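Local coordinates for internalin (Listeria monocytogenes serotype 4b, PDB 4FMZ), which is a leucine-rich-repeat protein of the internalin family and probably takes part in adhesion of the bacterium to host cells or their invasion, at residues Tyr135-Ala141 / Leu157-Thr163; Asn92-Asn98 / Glu114-Asp120; Asn301-Ile307 / Ile323-Leu329. All coordinates share one frame; numbering follows the deposited sequence. Where two conformers were deposited one is given.

Interaction 1 of 3, residues Tyr135-Ala141 / Leu157-Thr163; sequences YSLNLGA and LNYLTVT
Tyr135 meets the second segment with its ring and its carbonyl. The ring lies obliquely over Asn158, its plane 25° from that of the amide. Asn158 CB sits over one ring face, 3.9 Å from the centroid of the Tyr135 ring, a CH-pi contact; the polar end of Asn158 is also tied back by ND2 to Gly156 O. CG of Tyr135 stands anti to the backbone N (chi1 176°), which carries the ring over Asn158 and beside Tyr159. The two tyrosine side chains run side by side, but their rings are inclined at 57°; Tyr135 OH lies near the edge of the Tyr159 ring. Tyr135 O accepts two backbone bonds, from Asn158 N and Tyr159 N. At Ser136, OG lies 3.5 Å from CB of Tyr159. Leu137 is bonded through both backbone polar atoms, N to Tyr159 O and O to Thr161 N. Its side chain turns to the inner face, where CD2 touches CD1 of Leu160 at 3.9 Å and CB meets CD1 of Leu157. Asn138 OD1 rests against CB and CG2 of Thr161. The same oxygen takes the N-H of Gly140 at 2.9 Å, an Asx turn. Leu139 N gives a short bond of 2.7 Å to Thr161 O, and its CB packs on Val162 CG2. Beyond Gly140, Ala141 N donates to Thr163 O and, weakly, to Thr163 OG1. The strands are parallel and belong to successive coils of a leucine-rich-repeat solenoid. The chemistry is two-sided: leucines seal the interior, while tyrosine, serine, asparagine and threonine give the other face a polar and aromatic character.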
# COMPACT_ATOMS: atom_id res chain seq x y z
N TYR A 135 5.53 -1.04 13.05
CA TYR A 135 5.28 0.33 12.59
C TYR A 135 4.83 0.31 11.13
O TYR A 135 3.95 1.08 10.76
CB TYR A 135 6.55 1.18 12.77
CG TYR A 135 6.45 2.59 12.24
CD1 TYR A 135 5.96 3.62 13.04
CD2 TYR A 135 6.94 2.93 10.98
CE1 TYR A 135 5.93 4.94 12.59
CE2 TYR A 135 6.88 4.24 10.51
CZ TYR A 135 6.38 5.24 11.32
OH TYR A 135 6.33 6.54 10.89
N SER A 136 5.44 -0.54 10.29
CA SER A 136 5.10 -0.65 8.88
C SER A 136 5.07 -2.11 8.45
O SER A 136 6.07 -2.82 8.62
CB SER A 136 6.09 0.14 8.03
OG SER A 136 5.76 0.02 6.66
N LEU A 137 3.93 -2.56 7.93
CA LEU A 137 3.75 -3.94 7.52
C LEU A 137 3.23 -4.03 6.10
O LEU A 137 2.29 -3.33 5.74
CB LEU A 137 2.79 -4.64 8.49
CG LEU A 137 2.49 -6.13 8.24
CD1 LEU A 137 3.74 -7.00 8.47
CD2 LEU A 137 1.34 -6.59 9.14
N ASN A 138 3.84 -4.90 5.30
CA ASN A 138 3.42 -5.11 3.91
C ASN A 138 3.09 -6.59 3.68
O ASN A 138 4.00 -7.43 3.61
CB ASN A 138 4.50 -4.62 2.91
CG ASN A 138 4.04 -4.66 1.47
OD1 ASN A 138 2.96 -5.16 1.15
ND2 ASN A 138 4.88 -4.18 0.56
N LEU A 139 1.80 -6.89 3.53
CA LEU A 139 1.28 -8.24 3.26
C LEU A 139 0.68 -8.32 1.83
O LEU A 139 -0.05 -9.27 1.50
CB LEU A 139 0.23 -8.64 4.31
CG LEU A 139 0.75 -8.82 5.75
CD1 LEU A 139 -0.41 -9.10 6.70
CD2 LEU A 139 1.78 -9.92 5.84
N GLY A 140 1.03 -7.35 1.00
CA GLY A 140 0.55 -7.24 -0.37
C GLY A 140 0.78 -8.46 -1.23
O GLY A 140 1.84 -9.07 -1.17
N ALA A 141 -0.22 -8.82 -2.05
CA ALA A 141 -0.20 -9.92 -3.02
C ALA A 141 0.10 -11.32 -2.41
O ALA A 141 0.74 -12.16 -3.03
CB ALA A 141 0.77 -9.61 -4.16
N LEU A 157 1.00 0.51 14.78
CA LEU A 157 1.13 0.40 13.32
C LEU A 157 0.69 1.68 12.62
O LEU A 157 -0.45 2.14 12.81
CB LEU A 157 0.35 -0.80 12.77
CG LEU A 157 0.70 -1.24 11.32
CD1 LEU A 157 2.06 -1.91 11.26
CD2 LEU A 157 -0.32 -2.20 10.80
N ASN A 158 1.60 2.25 11.80
CA ASN A 158 1.37 3.48 11.04
C ASN A 158 1.15 3.24 9.55
O ASN A 158 0.53 4.07 8.89
CB ASN A 158 2.56 4.44 11.21
CG ASN A 158 2.57 5.23 12.49
OD1 ASN A 158 2.76 6.46 12.48
ND2 ASN A 158 2.41 4.56 13.62
N TYR A 159 1.69 2.13 9.01
CA TYR A 159 1.58 1.81 7.59
C TYR A 159 1.19 0.35 7.39
O TYR A 159 1.82 -0.53 7.98
CB TYR A 159 2.90 2.11 6.85
CG TYR A 159 3.31 3.56 6.94
CD1 TYR A 159 4.08 4.03 8.00
CD2 TYR A 159 2.93 4.47 5.96
CE1 TYR A 159 4.43 5.37 8.10
CE2 TYR A 159 3.29 5.82 6.04
CZ TYR A 159 4.04 6.26 7.11
OH TYR A 159 4.39 7.58 7.19
N LEU A 160 0.13 0.10 6.60
CA LEU A 160 -0.34 -1.26 6.33
C LEU A 160 -0.79 -1.44 4.88
O LEU A 160 -1.61 -0.66 4.39
CB LEU A 160 -1.49 -1.65 7.26
CG LEU A 160 -2.10 -3.06 7.08
CD1 LEU A 160 -1.05 -4.18 7.31
CD2 LEU A 160 -3.32 -3.24 7.98
N THR A 161 -0.30 -2.52 4.23
CA THR A 161 -0.70 -2.92 2.88
C THR A 161 -1.16 -4.37 2.90
O THR A 161 -0.38 -5.25 3.27
CB THR A 161 0.44 -2.72 1.87
OG1 THR A 161 0.87 -1.36 1.91
CG2 THR A 161 0.05 -3.12 0.43
N VAL A 162 -2.41 -4.62 2.51
CA VAL A 162 -2.99 -5.96 2.35
C VAL A 162 -3.72 -5.91 1.02
O VAL A 162 -4.73 -5.22 0.91
CB VAL A 162 -3.89 -6.45 3.52
CG1 VAL A 162 -4.38 -7.88 3.26
CG2 VAL A 162 -3.18 -6.37 4.87
N THR A 163 -3.17 -6.53 -0.03
CA THR A 163 -3.78 -6.45 -1.36
C THR A 163 -3.87 -7.79 -2.07
O THR A 163 -3.14 -8.72 -1.73
CB THR A 163 -2.96 -5.50 -2.27
OG1 THR A 163 -1.64 -6.02 -2.43
CG2 THR A 163 -2.91 -4.05 -1.75

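Interaction 2 of 3, residues Asn92-Asn98 / Glu114-Asp120; sequences NLYIGTN and ELYLNED
Tyr94 and Tyr116 meet edge to face on the concave side of two parallel strands. Tyr94 can be followed outward. Its CB leaves the strand on the same face as CB of Tyr116. CG, set anti to the carbonyl carbon (chi1 -49°), brings the CD1 edge of the ring over Tyr116. CD1 comes down on one face of the Tyr116 ring, 3.3 Å from its CD2 and offset toward the rim. CE1 continues across the same ring, near CE2 and CZ. The planes stand at 62°. At the tip, Tyr94 OH donates to Glu114 OE1 at 3.1 Å, meeting it from above the carboxylate plane. The hydroxyl also accepts from Asn92 ND2 at 2.9 Å, in the amide plane of Asn92. Two bonds therefore fix the phenol end. On the inner face, Leu93 CD2 packs on Leu115 CD1, and Ile95 CD1 touches Leu117 CD2 at 3.7 Å. The backbone bonds of the strands run through Leu93, Tyr116 and Ile95. Past them, Thr97 N donates at 2.7 Å to O of Asn118, which lies in the type II turn from Leu117 to Asp120. One water links Gly96 N to Asn118 OD1, and another links Thr97 OG1 to Asn118 ND2. Asp120 OD1 takes a weak bond from Asn98 N, whereas the side chain of Asn98 turns to the preceding coil and bonds Leu73 O and Ile78 N. Strand 70-72 flanks strand 92-94, and Tyr70 makes a further edge-to-face pair with Tyr94. Strand 136-138 flanks strand 114-116 on the other side of the pair, where Leu115 packs on Leu137 and Tyr116 on Ser136 and Asn138.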
# COMPACT_ATOMS: atom_id res chain seq x y z
N ASN A 92 14.28 -4.43 11.01
CA ASN A 92 13.86 -4.29 9.61
C ASN A 92 14.10 -5.59 8.85
O ASN A 92 15.24 -6.04 8.74
CB ASN A 92 14.60 -3.13 8.92
CG ASN A 92 14.45 -1.80 9.62
OD1 ASN A 92 14.79 -1.63 10.80
ND2 ASN A 92 13.96 -0.81 8.90
N LEU A 93 13.02 -6.19 8.35
CA LEU A 93 13.10 -7.46 7.62
C LEU A 93 12.29 -7.37 6.33
O LEU A 93 11.06 -7.24 6.38
CB LEU A 93 12.61 -8.61 8.53
CG LEU A 93 12.57 -10.02 7.95
CD1 LEU A 93 13.94 -10.46 7.43
CD2 LEU A 93 12.11 -11.00 9.02
N TYR A 94 12.98 -7.44 5.18
CA TYR A 94 12.38 -7.34 3.84
C TYR A 94 12.55 -8.67 3.12
O TYR A 94 13.65 -8.98 2.67
CB TYR A 94 13.01 -6.18 3.06
CG TYR A 94 13.05 -4.89 3.87
CD1 TYR A 94 11.87 -4.21 4.19
CD2 TYR A 94 14.24 -4.42 4.41
CE1 TYR A 94 11.88 -3.04 4.96
CE2 TYR A 94 14.27 -3.25 5.18
CZ TYR A 94 13.08 -2.56 5.45
OH TYR A 94 13.08 -1.40 6.21
N ILE A 95 11.50 -9.49 3.11
CA ILE A 95 11.59 -10.82 2.51
C ILE A 95 10.46 -11.06 1.53
O ILE A 95 10.02 -12.20 1.36
CB ILE A 95 11.70 -11.97 3.56
CG1 ILE A 95 10.75 -11.76 4.76
CG2 ILE A 95 13.15 -12.14 4.01
CD1 ILE A 95 10.71 -12.93 5.80
N GLY A 96 10.04 -9.99 0.86
CA GLY A 96 9.02 -10.05 -0.18
C GLY A 96 9.60 -10.65 -1.46
O GLY A 96 10.82 -10.77 -1.59
N THR A 97 8.73 -11.01 -2.42
CA THR A 97 9.05 -11.62 -3.73
C THR A 97 9.95 -12.87 -3.55
O THR A 97 11.00 -13.02 -4.19
CB THR A 97 9.59 -10.59 -4.77
OG1 THR A 97 10.61 -9.79 -4.20
CG2 THR A 97 8.51 -9.68 -5.31
N ASN A 98 9.53 -13.77 -2.66
CA ASN A 98 10.19 -15.05 -2.41
C ASN A 98 9.10 -16.13 -2.51
O ASN A 98 8.04 -15.86 -3.09
CB ASN A 98 10.90 -15.04 -1.04
CG ASN A 98 12.27 -14.43 -1.10
OD1 ASN A 98 13.19 -15.02 -1.65
ND2 ASN A 98 12.44 -13.24 -0.56
N GLU A 114 9.65 -2.89 10.94
CA GLU A 114 9.29 -2.92 9.52
C GLU A 114 9.43 -4.34 8.98
O GLU A 114 10.50 -4.95 9.09
CB GLU A 114 10.15 -1.94 8.70
CG GLU A 114 9.98 -0.48 9.09
CD GLU A 114 10.43 0.53 8.06
OE1 GLU A 114 10.51 0.17 6.86
OE2 GLU A 114 10.71 1.68 8.45
N LEU A 115 8.33 -4.88 8.43
CA LEU A 115 8.31 -6.24 7.91
C LEU A 115 7.55 -6.30 6.59
O LEU A 115 6.35 -6.02 6.56
CB LEU A 115 7.69 -7.19 8.95
CG LEU A 115 7.40 -8.63 8.53
CD1 LEU A 115 8.71 -9.43 8.28
CD2 LEU A 115 6.57 -9.31 9.57
N TYR A 116 8.25 -6.66 5.48
CA TYR A 116 7.61 -6.80 4.16
C TYR A 116 7.63 -8.26 3.75
O TYR A 116 8.68 -8.89 3.73
CB TYR A 116 8.25 -5.94 3.04
CG TYR A 116 8.38 -4.45 3.28
CD1 TYR A 116 7.73 -3.83 4.35
CD2 TYR A 116 9.13 -3.65 2.42
CE1 TYR A 116 7.88 -2.46 4.59
CE2 TYR A 116 9.28 -2.28 2.65
CZ TYR A 116 8.65 -1.69 3.74
OH TYR A 116 8.82 -0.36 4.01
N LEU A 117 6.44 -8.77 3.48
CA LEU A 117 6.18 -10.15 3.08
C LEU A 117 5.37 -10.16 1.79
O LEU A 117 4.67 -11.14 1.50
CB LEU A 117 5.42 -10.86 4.21
CG LEU A 117 6.20 -11.14 5.49
CD1 LEU A 117 5.27 -11.40 6.64
CD2 LEU A 117 7.15 -12.30 5.29
N ASN A 118 5.46 -9.06 1.04
CA ASN A 118 4.72 -8.88 -0.21
C ASN A 118 5.13 -9.89 -1.27
O ASN A 118 6.31 -10.22 -1.40
CB ASN A 118 4.90 -7.46 -0.77
CG ASN A 118 6.35 -7.09 -1.01
OD1 ASN A 118 7.15 -6.97 -0.07
ND2 ASN A 118 6.75 -6.99 -2.26
N GLU A 119 4.14 -10.39 -2.03
CA GLU A 119 4.31 -11.35 -3.12
C GLU A 119 4.94 -12.69 -2.65
O GLU A 119 5.68 -13.33 -3.39
CB GLU A 119 5.10 -10.74 -4.30
CG GLU A 119 4.33 -9.63 -5.00
CD GLU A 119 5.12 -8.74 -5.94
OE1 GLU A 119 5.36 -9.17 -7.09
OE2 GLU A 119 5.46 -7.60 -5.54
N ASP A 120 4.60 -13.11 -1.42
CA ASP A 120 4.97 -14.42 -0.91
C ASP A 120 3.71 -15.29 -1.02
O ASP A 120 2.80 -14.89 -1.75
CB ASP A 120 5.51 -14.29 0.53
CG ASP A 120 6.99 -13.91 0.58
OD1 ASP A 120 7.77 -14.49 -0.18
OD2 ASP A 120 7.35 -13.06 1.41
O HOH W 1 10.18 -7.01 0.53
O HOH W 2 9.66 -7.49 -3.16
O HOH W 3 6.66 -14.82 -5.22

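Interaction 3 of 3, residues Asn301-Ile307 / Ile323-Leu329; sequences NEDMEVI and ITDIRPL
The polar part of the contact rests on Asn301, which meets the backbone of Thr324 and Asp325 and the hydroxyl of Thr324. Asn301 OD1 takes two N-H groups. Thr324 N arrives on a lone pair in the carbonyl plane at 2.8 Å; Asp325 N reaches OD1 from above that plane at 3.1 Å. Asn301 ND2 donates to Thr324 OG1 at 2.9 Å in the amide plane, with an N-H...O angle of 168°. These three bonds fix the amide's rotation. A water joins Asn301 O to Asp325 O. Asp325 OD1 accepts Arg327 N in an Asx turn, and its carboxylate also holds the Arg327 guanidinium side-on in a salt bridge.

The apolar part centres on Met304, a selenomethionine. In the conformer given, one of two deposited, its chain bends at chi2 and chi3 and SE meets Ile323 CG2 tip to tip at 3.7 Å. CB faces Pro328 CG. Leu329 crosses the chain near CG, and its CD2 also covers Ile307 CB at 3.7 Å. Leu318 adds to this core.

The arrangement is that of the convex side of a leucine-rich-repeat solenoid, where short helical and 3-10 segments of neighbouring turns of the chain pack together.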
# COMPACT_ATOMS: atom_id res chain seq x y z
N ASN A 301 -24.00 19.70 -23.17
CA ASN A 301 -23.50 21.02 -23.54
C ASN A 301 -23.68 22.08 -22.45
O ASN A 301 -22.81 22.92 -22.29
CB ASN A 301 -24.16 21.48 -24.83
CG ASN A 301 -23.79 20.59 -26.00
OD1 ASN A 301 -22.79 19.86 -25.97
ND2 ASN A 301 -24.59 20.63 -27.05
N GLU A 302 -24.80 22.02 -21.70
CA GLU A 302 -25.12 22.96 -20.62
C GLU A 302 -24.17 22.83 -19.42
O GLU A 302 -24.17 23.70 -18.55
CB GLU A 302 -26.58 22.77 -20.15
CG GLU A 302 -26.85 21.47 -19.39
CD GLU A 302 -27.03 20.18 -20.17
OE1 GLU A 302 -26.86 20.18 -21.42
OE2 GLU A 302 -27.35 19.16 -19.53
N ASP A 303 -23.37 21.76 -19.36
CA ASP A 303 -22.46 21.54 -18.24
C ASP A 303 -21.06 22.02 -18.51
O ASP A 303 -20.21 21.88 -17.63
CB ASP A 303 -22.41 20.03 -17.92
CG ASP A 303 -23.77 19.40 -17.69
OD1 ASP A 303 -24.53 19.93 -16.84
OD2 ASP A 303 -24.07 18.39 -18.35
N MSE A 304 -20.81 22.55 -19.71
CA MSE A 304 -19.47 22.93 -20.10
C MSE A 304 -19.01 24.28 -19.56
O MSE A 304 -17.81 24.44 -19.26
CB MSE A 304 -19.35 22.89 -21.62
CG MSE A 304 -18.15 22.13 -22.06
SE MSE A 304 -18.09 20.15 -21.91
CE MSE A 304 -19.03 19.71 -20.29
N GLU A 305 -19.94 25.22 -19.38
CA GLU A 305 -19.65 26.57 -18.87
C GLU A 305 -18.93 26.52 -17.51
O GLU A 305 -17.99 27.29 -17.31
CB GLU A 305 -20.95 27.38 -18.76
CG GLU A 305 -20.75 28.88 -18.72
CD GLU A 305 -22.02 29.68 -18.50
OE1 GLU A 305 -22.87 29.74 -19.42
OE2 GLU A 305 -22.17 30.25 -17.39
N VAL A 306 -19.36 25.63 -16.60
CA VAL A 306 -18.75 25.51 -15.27
C VAL A 306 -17.29 24.97 -15.41
O VAL A 306 -16.40 25.50 -14.73
CB VAL A 306 -19.61 24.69 -14.25
CG1 VAL A 306 -19.84 23.25 -14.69
CG2 VAL A 306 -19.00 24.74 -12.85
N ILE A 307 -17.05 24.00 -16.31
CA ILE A 307 -15.69 23.45 -16.50
C ILE A 307 -14.76 24.53 -17.07
O ILE A 307 -13.61 24.60 -16.66
CB ILE A 307 -15.65 22.15 -17.36
CG1 ILE A 307 -16.58 21.08 -16.77
CG2 ILE A 307 -14.22 21.62 -17.44
CD1 ILE A 307 -16.71 19.81 -17.57
N ILE A 323 -21.72 15.40 -25.17
CA ILE A 323 -21.27 16.76 -25.50
C ILE A 323 -21.00 16.88 -26.99
O ILE A 323 -20.30 16.05 -27.56
CB ILE A 323 -20.02 17.13 -24.66
CG1 ILE A 323 -20.30 16.96 -23.16
CG2 ILE A 323 -19.51 18.56 -24.97
CD1 ILE A 323 -19.03 16.52 -22.36
N THR A 324 -21.55 17.95 -27.61
CA THR A 324 -21.34 18.23 -29.03
C THR A 324 -20.70 19.62 -29.23
O THR A 324 -20.24 19.93 -30.34
CB THR A 324 -22.66 18.11 -29.81
OG1 THR A 324 -23.62 19.04 -29.28
CG2 THR A 324 -23.21 16.69 -29.82
N ASP A 325 -20.68 20.44 -28.17
CA ASP A 325 -20.14 21.80 -28.22
C ASP A 325 -19.22 22.01 -27.03
O ASP A 325 -19.66 22.08 -25.88
CB ASP A 325 -21.28 22.84 -28.25
CG ASP A 325 -20.87 24.31 -28.38
OD1 ASP A 325 -19.64 24.58 -28.48
OD2 ASP A 325 -21.77 25.18 -28.41
N ILE A 326 -17.92 22.10 -27.33
CA ILE A 326 -16.89 22.30 -26.32
C ILE A 326 -16.38 23.76 -26.33
O ILE A 326 -15.36 24.03 -25.68
CB ILE A 326 -15.72 21.29 -26.50
CG1 ILE A 326 -15.07 21.41 -27.91
CG2 ILE A 326 -16.18 19.84 -26.20
CD1 ILE A 326 -13.61 20.92 -28.01
N ARG A 327 -17.06 24.70 -27.03
CA ARG A 327 -16.62 26.10 -27.09
C ARG A 327 -16.45 26.74 -25.69
O ARG A 327 -15.43 27.40 -25.52
CB ARG A 327 -17.50 26.96 -27.98
CG ARG A 327 -17.23 26.73 -29.47
CD ARG A 327 -18.20 27.48 -30.36
NE ARG A 327 -19.56 26.95 -30.26
CZ ARG A 327 -20.60 27.44 -30.93
NH1 ARG A 327 -20.43 28.47 -31.76
NH2 ARG A 327 -21.81 26.92 -30.78
N PRO A 328 -17.30 26.49 -24.64
CA PRO A 328 -17.02 27.08 -23.31
C PRO A 328 -15.68 26.62 -22.68
O PRO A 328 -15.22 27.28 -21.73
CB PRO A 328 -18.21 26.63 -22.46
CG PRO A 328 -19.30 26.36 -23.44
CD PRO A 328 -18.58 25.75 -24.61
N LEU A 329 -15.05 25.55 -23.20
CA LEU A 329 -13.76 25.03 -22.68
C LEU A 329 -12.55 25.72 -23.30
O LEU A 329 -11.42 25.40 -22.93
CB LEU A 329 -13.63 23.51 -22.91
CG LEU A 329 -14.76 22.61 -22.44
CD1 LEU A 329 -14.49 21.17 -22.84
CD2 LEU A 329 -14.95 22.70 -20.94
O HOH W 4 -21.28 23.74 -24.57

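In the fold
From the N terminus, interaction 2 comes first: its segments, 92-98 and 114-120, close one coil of the solenoid. Interaction 1 follows, with 135-141 and 157-163 closing another. The loops lie in series; none nests or crosses. Strands 114-116 and 136-138 are neighbours, so the two contacts touch, with Asn138 O probably bonded to Leu117 N and Gly140 O to Glu119 N. Together they join four consecutive strands. Interaction 3 closes its loop near the C terminus, its centre about 43 Å from that of interaction 1. It joins the segments flanking strand 315-317, pairing helical turns where the others pair strands.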